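PDB 4FC4: nitrite transporter NirC, which forms a pentameric channel of the formate/nitrite transporter family that carries nitrite into and out of the cell across the cytoplasmic membrane. Local coordinates for residues A32-Y37 / A75-F80. Residues are numbered along the deposited sequence; the frame is centred on the assembly and turned at random.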
loop_
_atom_site.group_PDB
_atom_site.type_symbol
_atom_site.label_atom_id
_atom_site.label_comp_id
_atom_site.label_asym_id
_atom_site.label_seq_id
_atom_site.Cartn_x
_atom_site.Cartn_y
_atom_site.Cartn_z
ATOM N N ALA B 32 4.685 20.523 22.871
ATOM C CA ALA B 32 5.608 19.452 23.325
ATOM C C ALA B 32 5.249 18.155 22.590
ATOM O O ALA B 32 6.139 17.391 22.200
ATOM C CB ALA B 32 5.574 19.264 24.852
ATOM N N MET B 33 3.950 17.906 22.425
ATOM C CA MET B 33 3.508 16.724 21.732
ATOM C C MET B 33 4.129 16.638 20.324
ATOM O O MET B 33 4.650 15.604 19.936
ATOM C CB MET B 33 1.978 16.657 21.654
ATOM C CG MET B 33 1.232 16.412 22.972
ATOM S SD MET B 33 -0.546 16.204 22.633
ATOM C CE MET B 33 -1.168 15.352 24.088
ATOM N N ALA B 34 4.094 17.726 19.563
ATOM C CA ALA B 34 4.619 17.661 18.216
ATOM C C ALA B 34 6.115 17.308 18.178
ATOM O O ALA B 34 6.524 16.525 17.333
ATOM C CB ALA B 34 4.339 18.928 17.434
ATOM N N GLY B 35 6.919 17.879 19.085
ATOM C CA GLY B 35 8.341 17.578 19.120
ATOM C C GLY B 35 8.559 16.132 19.508
ATOM O O GLY B 35 9.353 15.451 18.916
ATOM N N ALA B 36 7.842 15.664 20.508
ATOM C CA ALA B 36 7.919 14.273 20.928
ATOM C C ALA B 36 7.530 13.300 19.768
ATOM O O ALA B 36 8.264 12.308 19.508
ATOM C CB ALA B 36 7.054 14.052 22.173
ATOM N N TYR B 37 6.445 13.620 19.044
ATOM C CA TYR B 37 5.939 12.768 17.944
ATOM C C TYR B 37 6.933 12.697 16.830
ATOM O O TYR B 37 7.245 11.590 16.353
ATOM C CB TYR B 37 4.608 13.261 17.398
ATOM C CG TYR B 37 3.435 13.165 18.405
ATOM C CD1 TYR B 37 3.554 12.445 19.625
ATOM C CD2 TYR B 37 2.216 13.772 18.112
ATOM C CE1 TYR B 37 2.510 12.380 20.492
ATOM C CE2 TYR B 37 1.169 13.705 18.983
ATOM C CZ TYR B 37 1.311 13.023 20.169
ATOM O OH TYR B 37 0.226 13.035 21.029
ATOM N N ALA B 75 -3.048 12.594 15.042
ATOM C CA ALA B 75 -3.279 12.592 16.487
ATOM C C ALA B 75 -3.617 14.008 16.977
ATOM O O ALA B 75 -4.446 14.142 17.868
ATOM C CB ALA B 75 -2.093 12.003 17.271
ATOM N N GLY B 76 -2.962 15.042 16.428
ATOM C CA GLY B 76 -3.220 16.434 16.830
ATOM C C GLY B 76 -2.096 16.907 17.705
ATOM O O GLY B 76 -1.723 16.201 18.651
ATOM N N SER B 77 -1.484 18.044 17.339
ATOM C CA SER B 77 -0.386 18.707 18.084
ATOM C C SER B 77 -0.060 20.092 17.458
ATOM O O SER B 77 -0.682 20.493 16.507
ATOM C CB SER B 77 0.834 17.810 18.038
ATOM O OG SER B 77 1.230 17.650 16.692
ATOM N N GLU B 78 0.932 20.814 17.945
ATOM C CA GLU B 78 1.338 22.066 17.247
ATOM C C GLU B 78 2.806 22.072 16.807
ATOM O O GLU B 78 3.685 21.947 17.628
ATOM C CB GLU B 78 0.997 23.306 18.087
ATOM C CG GLU B 78 -0.470 23.318 18.496
ATOM C CD GLU B 78 -1.465 23.632 17.349
ATOM O OE1 GLU B 78 -1.057 24.112 16.253
ATOM O OE2 GLU B 78 -2.701 23.477 17.567
ATOM N N LEU B 79 3.048 22.191 15.509
ATOM C CA LEU B 79 4.361 22.008 14.917
ATOM C C LEU B 79 4.811 23.345 14.395
ATOM O O LEU B 79 4.131 23.980 13.601
ATOM C CB LEU B 79 4.290 20.983 13.751
ATOM C CG LEU B 79 5.636 20.532 13.131
ATOM C CD1 LEU B 79 6.597 20.025 14.213
ATOM C CD2 LEU B 79 5.468 19.491 11.974
ATOM N N PHE B 80 5.977 23.791 14.845
ATOM C CA PHE B 80 6.425 25.117 14.496
ATOM C C PHE B 80 6.509 25.265 12.971
ATOM O O PHE B 80 6.132 26.323 12.446
ATOM C CB PHE B 80 7.761 25.461 15.179
ATOM C CG PHE B 80 8.577 26.474 14.418
ATOM C CD1 PHE B 80 9.443 26.060 13.388
ATOM C CD2 PHE B 80 8.447 27.849 14.692
ATOM C CE1 PHE B 80 10.175 27.002 12.665
ATOM C CE2 PHE B 80 9.169 28.790 13.958
ATOM C CZ PHE B 80 10.038 28.372 12.953
#
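Ala34 lays its methyl over the extended chain of Ser77 to Leu79: CB makes a close methyl-to-carbonyl contact, 3.1 Å, with Glu78 O. The same CB is 3.4 Å from Ser77 OG and 4.1 Å from Leu79 CD1. Van der Waals contact, without hydrogen bonds, joins the two segments; a backbone bond between Glu78 and Ser30, one turn earlier, ties the loop to helix 24-51. Ser77 OG lies between its backbone N and carbonyl carbon (chi1 62°), set beside Ala34 while hydrogen-bonding to Val72 O. One turn on, Tyr37 presents CE2 to Gly76 O at 3.8 Å, at the ring edge and near its plane, and meets Ala75 CB obliquely at 4.1 Å. Gly76, just after helix 67-75, has left helical geometry with a positive phi of 104°, where a CB would be jammed against Ala75 O. Tyr245 OH of a neighbouring subunit hydrogen-bonds to both Tyr37 OH and Gly76 O, placing this end at the pentamer interface. Segment 75-80 bridges helices 67-75 and 80-93, an interrupted membrane helix as in other FNT channels, packed against helix 24-51 and helix 98-125, whose Asn112 accepts a hydrogen bond from Phe80 N through OD1 and donates one to Glu78 O through ND2.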